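Local coordinates for protein type III restriction-modification enzyme EcoP15I Res subunit (Escherichia coli, PDB 4ZCF) that cleaves DNA, together with its Mod partner, 25-27 base pairs downstream of one of two inversely oriented recognition sites, using an N-terminal helicase-type domain and a C-terminal endonuclease domain, at residues V171-F176 against Y180-V185; N479-D484 against E506-P511; N686-F691 against F757-T762. One frame throughout, in Å; residues are numbered along the deposited sequence.

Contact 1: residues V171-F176 against Y180-V185; sequences VEASNF and YIHVLV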
ATOM      1  N   VAL C 171      -4.150 -14.966  -8.008  1.00 45.38           N
ATOM      2  CA  VAL C 171      -5.327 -15.824  -7.885  1.00 45.50           C
ATOM      3  C   VAL C 171      -6.607 -15.037  -8.307  1.00 52.53           C
ATOM      4  O   VAL C 171      -7.357 -15.507  -9.166  1.00 51.96           O
ATOM      5  CB  VAL C 171      -5.400 -16.430  -6.447  1.00 47.76           C
ATOM      6  CG1 VAL C 171      -6.789 -16.976  -6.128  1.00 47.81           C
ATOM      7  CG2 VAL C 171      -4.343 -17.510  -6.254  1.00 46.69           C
ATOM      8  N   GLU C 172      -6.787 -13.817  -7.750  1.00 50.83           N
ATOM      9  CA  GLU C 172      -7.919 -12.917  -7.986  1.00 51.52           C
ATOM     10  C   GLU C 172      -8.044 -12.233  -9.368  1.00 57.08           C
ATOM     11  O   GLU C 172      -9.133 -11.743  -9.697  1.00 56.74           O
ATOM     12  CB  GLU C 172      -8.039 -11.889  -6.844  1.00 52.86           C
ATOM     13  CG  GLU C 172      -8.508 -12.472  -5.516  1.00 64.01           C
ATOM     14  CD  GLU C 172      -9.805 -13.265  -5.513  1.00 83.84           C
ATOM     15  OE1 GLU C 172     -10.725 -12.936  -6.297  1.00 87.87           O
ATOM     16  OE2 GLU C 172      -9.900 -14.216  -4.709  1.00 67.77           O
ATOM     17  N   ALA C 173      -6.941 -12.175 -10.150  1.00 54.89           N
ATOM     18  CA  ALA C 173      -6.857 -11.564 -11.486  1.00 54.89           C
ATOM     19  C   ALA C 173      -7.793 -12.217 -12.503  1.00 61.86           C
ATOM     20  O   ALA C 173      -7.834 -13.439 -12.621  1.00 61.60           O
ATOM     21  CB  ALA C 173      -5.425 -11.605 -11.990  1.00 55.44           C
ATOM     22  N   SER C 174      -8.554 -11.386 -13.226  1.00 61.28           N
ATOM     23  CA  SER C 174      -9.567 -11.769 -14.219  1.00 61.54           C
ATOM     24  C   SER C 174      -8.990 -12.174 -15.576  1.00 65.84           C
ATOM     25  O   SER C 174      -7.998 -11.592 -16.021  1.00 65.73           O
ATOM     26  CB  SER C 174     -10.588 -10.643 -14.383  1.00 64.69           C
ATOM     27  OG  SER C 174     -11.439 -10.833 -15.502  1.00 74.81           O
ATOM     28  N   ASN C 175      -9.649 -13.158 -16.235  1.00 62.31           N
ATOM     29  CA  ASN C 175      -9.310 -13.702 -17.560  1.00 61.83           C
ATOM     30  C   ASN C 175      -9.942 -12.882 -18.685  1.00 65.56           C
ATOM     31  O   ASN C 175      -9.398 -12.880 -19.793  1.00 66.26           O
ATOM     32  CB  ASN C 175      -9.759 -15.157 -17.677  1.00 62.46           C
ATOM     33  N   PHE C 176     -11.086 -12.205 -18.406  1.00 60.80           N
ATOM     34  CA  PHE C 176     -11.847 -11.362 -19.344  1.00 82.84           C
ATOM     35  C   PHE C 176     -10.971 -10.701 -20.407  1.00 96.65           C
ATOM     36  O   PHE C 176     -11.337 -10.673 -21.579  1.00 58.43           O
ATOM     37  CB  PHE C 176     -12.656 -10.287 -18.588  1.00 84.60           C
ATOM     38  CG  PHE C 176     -13.416  -9.335 -19.484  1.00 86.03           C
ATOM     39  CD1 PHE C 176     -14.711  -9.629 -19.898  1.00 88.85           C
ATOM     40  CD2 PHE C 176     -12.831  -8.152 -19.931  1.00 88.12           C
ATOM     41  CE1 PHE C 176     -15.402  -8.762 -20.750  1.00 89.79           C
ATOM     42  CE2 PHE C 176     -13.519  -7.294 -20.793  1.00 90.72           C
ATOM     43  CZ  PHE C 176     -14.800  -7.602 -21.192  1.00 88.80           C
ATOM     44  N   TYR C 180      -4.310 -10.118 -21.510  1.00 56.74           N
ATOM     45  CA  TYR C 180      -3.371 -10.349 -20.413  1.00 57.26           C
ATOM     46  C   TYR C 180      -3.067 -11.787 -20.067  1.00 56.82           C
ATOM     47  O   TYR C 180      -3.976 -12.596 -19.869  1.00 56.77           O
ATOM     48  CB  TYR C 180      -3.795  -9.627 -19.118  1.00 61.04           C
ATOM     49  CG  TYR C 180      -4.397  -8.251 -19.287  1.00 66.60           C
ATOM     50  CD1 TYR C 180      -3.662  -7.212 -19.850  1.00 70.12           C
ATOM     51  CD2 TYR C 180      -5.665  -7.962 -18.793  1.00 68.08           C
ATOM     52  CE1 TYR C 180      -4.209  -5.936 -19.998  1.00 73.81           C
ATOM     53  CE2 TYR C 180      -6.209  -6.680 -18.901  1.00 69.91           C
ATOM     54  CZ  TYR C 180      -5.481  -5.671 -19.512  1.00 81.55           C
ATOM     55  OH  TYR C 180      -6.014  -4.407 -19.633  1.00 85.56           O
ATOM     56  N   ILE C 181      -1.775 -12.061 -19.897  1.00 50.16           N
ATOM     57  CA  ILE C 181      -1.214 -13.308 -19.394  1.00 49.57           C
ATOM     58  C   ILE C 181      -0.741 -12.925 -17.975  1.00 51.69           C
ATOM     59  O   ILE C 181      -0.120 -11.870 -17.803  1.00 50.41           O
ATOM     60  CB  ILE C 181      -0.054 -13.831 -20.292  1.00 52.71           C
ATOM     61  CG1 ILE C 181      -0.594 -14.346 -21.633  1.00 53.19           C
ATOM     62  CG2 ILE C 181       0.738 -14.929 -19.591  1.00 53.50           C
ATOM     63  CD1 ILE C 181       0.351 -14.187 -22.767  1.00 61.08           C
ATOM     64  N   HIS C 182      -1.081 -13.745 -16.966  1.00 46.57           N
ATOM     65  CA  HIS C 182      -0.737 -13.491 -15.565  1.00 44.91           C
ATOM     66  C   HIS C 182       0.390 -14.420 -15.105  1.00 47.94           C
ATOM     67  O   HIS C 182       0.260 -15.638 -15.200  1.00 48.37           O
ATOM     68  CB  HIS C 182      -1.988 -13.607 -14.665  1.00 44.92           C
ATOM     69  CG  HIS C 182      -3.139 -12.757 -15.121  1.00 48.00           C
ATOM     70  ND1 HIS C 182      -3.164 -11.391 -14.896  1.00 49.35           N
ATOM     71  CD2 HIS C 182      -4.268 -13.110 -15.784  1.00 49.65           C
ATOM     72  CE1 HIS C 182      -4.290 -10.957 -15.440  1.00 48.68           C
ATOM     73  NE2 HIS C 182      -4.994 -11.956 -15.977  1.00 49.17           N
ATOM     74  N   VAL C 183       1.494 -13.852 -14.612  1.00 43.56           N
ATOM     75  CA  VAL C 183       2.630 -14.670 -14.186  1.00 43.70           C
ATOM     76  C   VAL C 183       3.170 -14.445 -12.748  1.00 45.70           C
ATOM     77  O   VAL C 183       3.537 -13.329 -12.377  1.00 46.26           O
ATOM     78  CB  VAL C 183       3.729 -14.782 -15.288  1.00 48.24           C
ATOM     79  CG1 VAL C 183       4.414 -13.451 -15.556  1.00 48.24           C
ATOM     80  CG2 VAL C 183       4.743 -15.855 -14.947  1.00 47.95           C
ATOM     81  N   LEU C 184       3.205 -15.523 -11.958  1.00 40.33           N
ATOM     82  CA  LEU C 184       3.719 -15.532 -10.595  1.00 39.18           C
ATOM     83  C   LEU C 184       5.186 -15.939 -10.532  1.00 42.19           C
ATOM     84  O   LEU C 184       5.519 -17.098 -10.771  1.00 42.88           O
ATOM     85  CB  LEU C 184       2.878 -16.423  -9.668  1.00 38.62           C
ATOM     86  CG  LEU C 184       3.170 -16.256  -8.170  1.00 43.99           C
ATOM     87  CD1 LEU C 184       2.510 -15.017  -7.613  1.00 44.71           C
ATOM     88  CD2 LEU C 184       2.708 -17.458  -7.388  1.00 47.39           C
ATOM     89  N   VAL C 185       6.056 -14.995 -10.189  1.00 37.34           N
ATOM     90  CA  VAL C 185       7.481 -15.275 -10.006  1.00 37.17           C
ATOM     91  C   VAL C 185       7.720 -15.477  -8.484  1.00 44.23           C
ATOM     92  O   VAL C 185       7.388 -14.600  -7.681  1.00 43.40           O
ATOM     93  CB  VAL C 185       8.397 -14.191 -10.625  1.00 39.12           C
ATOM     94  CG1 VAL C 185       9.851 -14.658 -10.668  1.00 37.84           C
ATOM     95  CG2 VAL C 185       7.912 -13.796 -12.020  1.00 38.74           C
TER
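The beta-alpha-beta crossover between the neighbouring parallel strands 143-148 and 180-186, in the first RecA-like sheet of the helicase region, is where Ala173 and Ser174 meet the imidazole of His182. Helix 165-172 has just ended; Ala173 is the first residue to leave helical backbone angles, and from there the chain runs extended past the strand it is about to join. Ala173 aims its methyl at the ring: CB of Ala173 stands 3.8 Å from the centroid of the His182 imidazole, 16° off the ring normal. This is a CH-pi contact over one face, set somewhat toward the rim, so that ND1 and CE1 of His182 each lie 3.7 Å from Ala173 CB.

One residue on, the backbone takes over. His182 NE2 donates to Ser174 O at 3.0 Å, and the N-H...O angle of 142° makes the bond noticeably bent. The carbonyl oxygen sits near the ring edge but tilted from its plane, while the donor nitrogen lies above the carbonyl plane. The first torsion of His182 (chi1 -53°) keeps CG anti to its own carbonyl carbon, which swings the ring off the strand and over to the connection.

ND1 is hydrogen-bonded to Tyr147 OH, so the ring links its own strand to the connection through NE2 and to strand 143-148 through ND1. Lys109 NZ, from the strand on the other side (109-113), is hydrogen-bonded to Ala173 O, and Asn71 of a Mod subunit packs on Ser174. With NE2 acting as donor to a backbone carbonyl, a neutral imidazole would leave ND1 to accept from the tyrosine hydroxyl; two polar partners plus a methyl over one face are likely to fix this buried ring's rotation.

Contact 2: residues N479-D484 against E506-P511; sequences NEILHD and EGWDNP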
ATOM      1  N   ASN C 479      20.055  -5.656  -7.683  1.00 60.22           N
ATOM      2  CA  ASN C 479      19.080  -4.779  -8.334  1.00 60.91           C
ATOM      3  C   ASN C 479      19.764  -3.536  -8.935  1.00 65.50           C
ATOM      4  O   ASN C 479      19.454  -3.160 -10.067  1.00 64.76           O
ATOM      5  CB  ASN C 479      17.992  -4.375  -7.352  1.00 61.82           C
ATOM      6  N   GLU C 480      20.741  -2.956  -8.203  1.00 63.45           N
ATOM      7  CA  GLU C 480      21.526  -1.792  -8.623  1.00 64.31           C
ATOM      8  C   GLU C 480      22.384  -2.092  -9.859  1.00 68.39           C
ATOM      9  O   GLU C 480      22.552  -1.204 -10.694  1.00 69.00           O
ATOM     10  CB  GLU C 480      22.391  -1.274  -7.461  1.00 66.35           C
ATOM     11  CG  GLU C 480      22.736   0.204  -7.579  1.00 81.90           C
ATOM     12  CD  GLU C 480      23.178   0.909  -6.306  1.00111.79           C
ATOM     13  OE1 GLU C 480      23.445   0.221  -5.290  1.00108.06           O
ATOM     14  OE2 GLU C 480      23.267   2.160  -6.331  1.00105.84           O
ATOM     15  N   ILE C 481      22.910  -3.341  -9.979  1.00 64.18           N
ATOM     16  CA  ILE C 481      23.699  -3.827 -11.125  1.00 63.94           C
ATOM     17  C   ILE C 481      22.787  -3.848 -12.368  1.00 70.05           C
ATOM     18  O   ILE C 481      23.128  -3.276 -13.405  1.00 70.28           O
ATOM     19  CB  ILE C 481      24.317  -5.234 -10.835  1.00 66.48           C
ATOM     20  CG1 ILE C 481      25.421  -5.163  -9.750  1.00 66.32           C
ATOM     21  CG2 ILE C 481      24.844  -5.896 -12.123  1.00 66.57           C
ATOM     22  CD1 ILE C 481      25.643  -6.466  -8.972  1.00 68.79           C
ATOM     23  N   LEU C 482      21.610  -4.475 -12.223  1.00 67.60           N
ATOM     24  CA  LEU C 482      20.574  -4.630 -13.246  1.00 67.52           C
ATOM     25  C   LEU C 482      20.012  -3.290 -13.690  1.00 72.19           C
ATOM     26  O   LEU C 482      19.641  -3.141 -14.858  1.00 72.86           O
ATOM     27  CB  LEU C 482      19.458  -5.532 -12.700  1.00 67.28           C
ATOM     28  CG  LEU C 482      19.533  -7.049 -12.976  1.00 70.91           C
ATOM     29  CD1 LEU C 482      20.880  -7.674 -12.572  1.00 70.63           C
ATOM     30  CD2 LEU C 482      18.467  -7.749 -12.215  1.00 72.97           C
ATOM     31  N   HIS C 483      19.978  -2.313 -12.768  1.00 68.51           N
ATOM     32  CA  HIS C 483      19.515  -0.951 -13.021  1.00 68.13           C
ATOM     33  C   HIS C 483      20.513  -0.200 -13.905  1.00 72.11           C
ATOM     34  O   HIS C 483      20.114   0.371 -14.922  1.00 70.96           O
ATOM     35  CB  HIS C 483      19.319  -0.216 -11.702  1.00 68.87           C
ATOM     36  N   ASP C 484      21.818  -0.250 -13.537  1.00 69.67           N
ATOM     37  CA  ASP C 484      22.931   0.414 -14.230  1.00 69.55           C
ATOM     38  C   ASP C 484      23.365  -0.251 -15.550  1.00 75.22           C
ATOM     39  O   ASP C 484      24.306   0.235 -16.186  1.00 75.36           O
ATOM     40  CB  ASP C 484      24.121   0.556 -13.289  1.00 69.91           C
ATOM     41  N   GLU C 506      26.451 -13.782  -9.168  1.00 68.11           N
ATOM     42  CA  GLU C 506      25.185 -14.288  -9.704  1.00 66.95           C
ATOM     43  C   GLU C 506      24.372 -13.237 -10.446  1.00 68.86           C
ATOM     44  O   GLU C 506      23.484 -13.584 -11.223  1.00 69.51           O
ATOM     45  CB  GLU C 506      24.364 -14.904  -8.583  1.00 67.57           C
ATOM     46  N   GLY C 507      24.686 -11.970 -10.198  1.00 63.54           N
ATOM     47  CA  GLY C 507      24.024 -10.825 -10.812  1.00 62.21           C
ATOM     48  C   GLY C 507      24.734 -10.268 -12.025  1.00 63.95           C
ATOM     49  O   GLY C 507      24.389  -9.180 -12.495  1.00 63.28           O
ATOM     50  N   TRP C 508      25.695 -11.004 -12.553  1.00 59.15           N
ATOM     51  CA  TRP C 508      26.374 -10.570 -13.752  1.00 57.75           C
ATOM     52  C   TRP C 508      26.050 -11.471 -14.909  1.00 61.94           C
ATOM     53  O   TRP C 508      26.315 -12.639 -14.868  1.00 62.83           O
ATOM     54  CB  TRP C 508      27.870 -10.521 -13.490  1.00 55.70           C
ATOM     55  CG  TRP C 508      28.180  -9.454 -12.533  1.00 55.99           C
ATOM     56  CD1 TRP C 508      28.365  -9.582 -11.205  1.00 58.69           C
ATOM     57  CD2 TRP C 508      28.282  -8.069 -12.821  1.00 55.49           C
ATOM     58  NE1 TRP C 508      28.600  -8.371 -10.646  1.00 57.83           N
ATOM     59  CE2 TRP C 508      28.550  -7.419 -11.623  1.00 59.01           C
ATOM     60  CE3 TRP C 508      28.179  -7.319 -13.982  1.00 56.32           C
ATOM     61  CZ2 TRP C 508      28.714  -6.061 -11.550  1.00 57.75           C
ATOM     62  CZ3 TRP C 508      28.341  -5.987 -13.903  1.00 57.21           C
ATOM     63  CH2 TRP C 508      28.611  -5.366 -12.703  1.00 57.64           C
ATOM     64  N   ASP C 509      25.438 -10.926 -15.937  1.00 57.35           N
ATOM     65  CA  ASP C 509      25.355 -11.610 -17.185  1.00 57.08           C
ATOM     66  C   ASP C 509      25.300 -10.602 -18.296  1.00 60.42           C
ATOM     67  O   ASP C 509      24.304 -10.470 -18.972  1.00 60.54           O
ATOM     68  CB  ASP C 509      24.123 -12.500 -17.198  1.00 59.27           C
ATOM     69  CG  ASP C 509      24.087 -13.425 -18.373  1.00 74.38           C
ATOM     70  OD1 ASP C 509      25.056 -13.468 -19.127  1.00 76.10           O
ATOM     71  OD2 ASP C 509      23.089 -14.117 -18.557  1.00 83.64           O
ATOM     72  N   ASN C 510      26.393  -9.909 -18.508  1.00 55.80           N
ATOM     73  CA  ASN C 510      26.382  -8.736 -19.331  1.00 54.60           C
ATOM     74  C   ASN C 510      27.032  -9.144 -20.605  1.00 56.84           C
ATOM     75  O   ASN C 510      28.086  -9.701 -20.573  1.00 56.32           O
ATOM     76  CB  ASN C 510      27.217  -7.667 -18.663  1.00 53.57           C
ATOM     77  CG  ASN C 510      27.073  -6.322 -19.316  1.00 76.80           C
ATOM     78  OD1 ASN C 510      27.498  -6.116 -20.435  1.00 64.39           O
ATOM     79  ND2 ASN C 510      26.464  -5.402 -18.612  1.00 72.47           N
ATOM     80  N   PRO C 511      26.400  -8.919 -21.739  1.00 52.53           N
ATOM     81  CA  PRO C 511      26.998  -9.435 -22.987  1.00 52.21           C
ATOM     82  C   PRO C 511      28.352  -8.798 -23.342  1.00 56.77           C
ATOM     83  O   PRO C 511      29.227  -9.496 -23.847  1.00 55.77           O
ATOM     84  CB  PRO C 511      25.924  -9.144 -24.043  1.00 53.78           C
ATOM     85  CG  PRO C 511      25.131  -8.009 -23.488  1.00 57.98           C
ATOM     86  CD  PRO C 511      25.136  -8.190 -21.998  1.00 53.49           C
TER
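Ile481 lays its CG2 methyl over one face of the Trp508 indole, joining the last turn of helix 475-483 to the loop between strands 497-501 and 513-518 in the second RecA-like domain of the helicase region. That loop, with its Glu-Gly-Trp-Asp-Asn-Pro sequence, is consistent with motif V of superfamily 2 helicases. CG2 of Ile481 lies 3.8 Å from the centroid of the six-membered ring of Trp508 and only 6° off its normal, a CH-pi contact almost centred over the six-membered ring, and so off the middle of the indole as a whole. The other branch runs along the same ring system: Ile481 CG1 is 3.9 Å from Trp508 CZ2, and Ile481 CD1 is 3.9 Å from Trp508 NE1. The two side chains cross at about a right angle. With CG2 anti to the backbone N and CG1 beside it (chi1 -69°), Ile481 offers both branches to the indole at once.

Gly507 comes next to this pair, presenting its backbone to the helix. The same CG2 of Ile481 rests against Gly507 O, and Leu482 reaches in from the next helical position, its CD1 3.8 Å from Gly507 O. No hydrogen bond crosses between the segments; the contact is apolar packing against a peptide carbonyl and an aromatic face.

Further out, Leu401 of strand 399-404 packs on Trp508, and Leu482 also touches Asn125 of helix 117-128 in the first RecA-like domain, so the helix end reaches over to the facing lobe. Just beyond the tryptophan, Asp509 belongs to the AMP pocket and touches the nucleotide, with a long, weak ion pair to Arg537. The indole is anchored at its polar end by a hydrogen bond between Trp508 NE1 and Ser500 OG.

Contact 3: residues N686-F691 against F757-T762; sequences NSESEF and FVKHGT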
ATOM      1  N   ASN C 686       0.964  -4.756 -60.888  1.00 80.86           N
ATOM      2  CA  ASN C 686       0.382  -3.438 -61.135  1.00 80.45           C
ATOM      3  C   ASN C 686      -0.962  -3.125 -60.451  1.00 82.53           C
ATOM      4  O   ASN C 686      -1.420  -1.978 -60.523  1.00 82.37           O
ATOM      5  CB  ASN C 686       0.347  -3.153 -62.651  1.00 83.53           C
ATOM      6  CG  ASN C 686       1.720  -2.930 -63.268  1.00113.78           C
ATOM      7  OD1 ASN C 686       2.693  -3.667 -63.017  1.00101.40           O
ATOM      8  ND2 ASN C 686       1.825  -1.904 -64.104  1.00110.73           N
ATOM      9  N   SER C 687      -1.591  -4.124 -59.790  1.00 76.87           N
ATOM     10  CA  SER C 687      -2.882  -3.937 -59.119  1.00 75.66           C
ATOM     11  C   SER C 687      -3.073  -4.877 -57.932  1.00 77.51           C
ATOM     12  O   SER C 687      -2.504  -5.971 -57.923  1.00 76.79           O
ATOM     13  CB  SER C 687      -4.021  -4.128 -60.113  1.00 76.28           C
ATOM     14  N   GLU C 688      -3.893  -4.467 -56.931  1.00 72.33           N
ATOM     15  CA  GLU C 688      -4.183  -5.353 -55.806  1.00 71.43           C
ATOM     16  C   GLU C 688      -5.076  -6.473 -56.297  1.00 74.62           C
ATOM     17  O   GLU C 688      -4.892  -7.619 -55.880  1.00 73.47           O
ATOM     18  CB  GLU C 688      -4.798  -4.627 -54.597  1.00 72.54           C
ATOM     19  CG  GLU C 688      -3.822  -4.365 -53.455  1.00 79.20           C
ATOM     20  CD  GLU C 688      -2.921  -5.511 -53.034  1.00 87.34           C
ATOM     21  OE1 GLU C 688      -1.771  -5.568 -53.528  1.00 67.64           O
ATOM     22  OE2 GLU C 688      -3.360  -6.353 -52.216  1.00 79.22           O
ATOM     23  N   SER C 689      -5.985  -6.144 -57.257  1.00 71.63           N
ATOM     24  CA  SER C 689      -6.897  -7.070 -57.943  1.00 71.54           C
ATOM     25  C   SER C 689      -6.074  -8.122 -58.705  1.00 75.31           C
ATOM     26  O   SER C 689      -6.449  -9.306 -58.729  1.00 74.67           O
ATOM     27  CB  SER C 689      -7.807  -6.310 -58.904  1.00 75.54           C
ATOM     28  OG  SER C 689      -8.461  -5.218 -58.274  1.00 85.22           O
ATOM     29  N   GLU C 690      -4.905  -7.692 -59.252  1.00 71.17           N
ATOM     30  CA  GLU C 690      -3.952  -8.567 -59.943  1.00 70.46           C
ATOM     31  C   GLU C 690      -3.248  -9.498 -58.932  1.00 71.59           C
ATOM     32  O   GLU C 690      -3.106 -10.691 -59.215  1.00 71.58           O
ATOM     33  CB  GLU C 690      -2.940  -7.740 -60.753  1.00 72.01           C
ATOM     34  CG  GLU C 690      -2.093  -8.554 -61.722  1.00 83.97           C
ATOM     35  CD  GLU C 690      -0.902  -7.813 -62.297  1.00108.90           C
ATOM     36  OE1 GLU C 690      -1.108  -6.782 -62.979  1.00107.70           O
ATOM     37  OE2 GLU C 690       0.241  -8.272 -62.072  1.00102.96           O
ATOM     38  N   PHE C 691      -2.830  -8.955 -57.752  1.00 64.95           N
ATOM     39  CA  PHE C 691      -2.189  -9.730 -56.674  1.00 62.54           C
ATOM     40  C   PHE C 691      -3.149 -10.784 -56.100  1.00 64.24           C
ATOM     41  O   PHE C 691      -2.725 -11.905 -55.795  1.00 63.24           O
ATOM     42  CB  PHE C 691      -1.681  -8.809 -55.535  1.00 63.13           C
ATOM     43  CG  PHE C 691      -0.799  -9.526 -54.534  1.00 63.28           C
ATOM     44  CD1 PHE C 691      -1.350 -10.190 -53.443  1.00 65.43           C
ATOM     45  CD2 PHE C 691       0.580  -9.574 -54.709  1.00 64.68           C
ATOM     46  CE1 PHE C 691      -0.539 -10.896 -52.551  1.00 65.84           C
ATOM     47  CE2 PHE C 691       1.392 -10.271 -53.808  1.00 67.00           C
ATOM     48  CZ  PHE C 691       0.825 -10.924 -52.735  1.00 64.94           C
ATOM     49  N   PHE C 757       3.550 -11.070 -45.914  1.00 67.49           N
ATOM     50  CA  PHE C 757       2.526 -10.080 -45.611  1.00 65.42           C
ATOM     51  C   PHE C 757       1.595  -9.735 -46.750  1.00 64.13           C
ATOM     52  O   PHE C 757       1.990  -9.123 -47.713  1.00 62.44           O
ATOM     53  CB  PHE C 757       3.276  -8.777 -45.361  1.00 67.02           C
ATOM     54  CG  PHE C 757       4.314  -8.866 -44.301  1.00 68.66           C
ATOM     55  CD1 PHE C 757       5.383  -9.695 -44.437  1.00 71.62           C
ATOM     56  CD2 PHE C 757       4.212  -8.108 -43.169  1.00 71.21           C
ATOM     57  CE1 PHE C 757       6.331  -9.788 -43.457  1.00 72.87           C
ATOM     58  CE2 PHE C 757       5.155  -8.188 -42.181  1.00 74.27           C
ATOM     59  CZ  PHE C 757       6.216  -9.037 -42.325  1.00 72.51           C
ATOM     60  N   VAL C 758       0.317  -9.974 -46.545  1.00 57.26           N
ATOM     61  CA  VAL C 758      -0.725  -9.553 -47.494  1.00 55.81           C
ATOM     62  C   VAL C 758      -1.934  -8.902 -46.818  1.00 58.04           C
ATOM     63  O   VAL C 758      -2.260  -9.257 -45.690  1.00 57.99           O
ATOM     64  CB  VAL C 758      -1.032 -10.483 -48.734  1.00 59.00           C
ATOM     65  CG1 VAL C 758      -0.136 -11.717 -48.812  1.00 58.35           C
ATOM     66  CG2 VAL C 758      -2.505 -10.848 -48.876  1.00 58.57           C
ATOM     67  N   LYS C 759      -2.545  -7.903 -47.494  1.00 53.50           N
ATOM     68  CA  LYS C 759      -3.690  -7.117 -47.036  1.00 53.09           C
ATOM     69  C   LYS C 759      -4.790  -7.959 -46.431  1.00 61.09           C
ATOM     70  O   LYS C 759      -5.112  -9.014 -46.969  1.00 62.07           O
ATOM     71  CB  LYS C 759      -4.264  -6.276 -48.175  1.00 53.57           C
ATOM     72  CG  LYS C 759      -3.607  -4.923 -48.375  1.00 52.91           C
ATOM     73  CD  LYS C 759      -4.457  -4.079 -49.325  1.00 48.93           C
ATOM     74  CE  LYS C 759      -4.223  -2.603 -49.162  1.00 53.95           C
ATOM     75  NZ  LYS C 759      -5.484  -1.823 -49.359  1.00 57.79           N
ATOM     76  N   HIS C 760      -5.364  -7.490 -45.307  1.00 59.54           N
ATOM     77  CA  HIS C 760      -6.467  -8.143 -44.600  1.00 60.11           C
ATOM     78  C   HIS C 760      -7.649  -8.321 -45.541  1.00 65.66           C
ATOM     79  O   HIS C 760      -8.252  -9.384 -45.534  1.00 66.55           O
ATOM     80  CB  HIS C 760      -6.918  -7.309 -43.386  1.00 60.79           C
ATOM     81  CG  HIS C 760      -6.065  -7.469 -42.175  1.00 64.65           C
ATOM     82  ND1 HIS C 760      -4.898  -6.741 -42.011  1.00 67.19           N
ATOM     83  CD2 HIS C 760      -6.264  -8.227 -41.074  1.00 66.85           C
ATOM     84  CE1 HIS C 760      -4.408  -7.103 -40.834  1.00 66.63           C
ATOM     85  NE2 HIS C 760      -5.195  -7.995 -40.232  1.00 66.90           N
ATOM     86  N   GLY C 761      -7.956  -7.281 -46.330  1.00 62.09           N
ATOM     87  CA  GLY C 761      -9.059  -7.257 -47.283  1.00 61.56           C
ATOM     88  C   GLY C 761      -8.919  -8.208 -48.453  1.00 65.33           C
ATOM     89  O   GLY C 761      -9.914  -8.777 -48.902  1.00 64.01           O
ATOM     90  N   THR C 762      -7.686  -8.380 -48.967  1.00 62.46           N
ATOM     91  CA  THR C 762      -7.433  -9.273 -50.103  1.00 61.91           C
ATOM     92  C   THR C 762      -7.415 -10.759 -49.694  1.00 63.74           C
ATOM     93  O   THR C 762      -7.767 -11.608 -50.510  1.00 62.78           O
ATOM     94  CB  THR C 762      -6.248  -8.799 -50.939  1.00 69.78           C
ATOM     95  OG1 THR C 762      -5.067  -8.912 -50.153  1.00 75.79           O
ATOM     96  CG2 THR C 762      -6.429  -7.364 -51.456  1.00 64.05           C
TER
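Glu688 lies against Lys759 and Thr762, and its side chain can be followed outward from the first turn of helix 688-701. CB points at the facing segment. The next carbon, CG, runs by the lysine chain, 4.2 Å from Lys759 CD. A bend about the CB-CG bond (chi2 -46°) turns the carboxylate in between its two neighbours. OE2 does the touching at the tip: it is 3.3 Å from Thr762 CG2 and 3.8 Å from Lys759 CD, and against Lys759 it meets the aliphatic chain and not the ammonium group.

The charges do not pair directly, for Glu688 OE2 and Lys759 NZ are 5.8 Å apart. Both polar ends turn instead to a Mod subunit: Glu688 OE2 is hydrogen-bonded to Ser617 OG of that chain, and Lys759 NZ to its Ser613 O. The same Ser617 hydroxyl also bonds to Lys759 N, so one Mod serine bridges the two segments.

Thr762 is fastened within its own helix start, OG1 donating to Lys759 O at 3.2 Å from a position tilted out of the carbonyl plane. Its first torsion (chi1 66°) sets OG1 between backbone N and carbonyl carbon and sends CG2 toward the glutamate. With an alanine here, Lys759 O is likely to lose its hydroxyl partner and a gap to open beside the Glu688 carboxylate, where CG2 packs.

One turn beyond Glu688, Phe691 reaches Val758 just ahead of the second helix, with Phe691 CE1 3.8 Å from Val758 CG1; Met621 of the Mod subunit packs on the same phenylalanine. The first turn of helix 688-701 packs on the start of helix 760-769 and the residues leading into it, in a helical part of the chain at the interface with Mod.

Overall arrangement
Contacts 1 and 2 lie in the two RecA-like domains, one in each, with centres 28 Å apart and nearest atoms about 11 Å apart. Contact 2 lies by the nucleotide cleft: the side chain of Leu482 is about 7 Å from AMP and about 4 Å from Gly122, an AMP-binding residue of the first domain. Contact 1 is away from that pocket, its nearest atom about 9 Å from the bound DNA, against about 7 Å for contact 2. Contact 3 stands apart, centres 39 Å from contact 1 and 48 Å from contact 2, and about 42 Å from DNA at its nearest atom. Contacts 1 and 3 also meet Mod, whereas contact 2 touches no other protein chain.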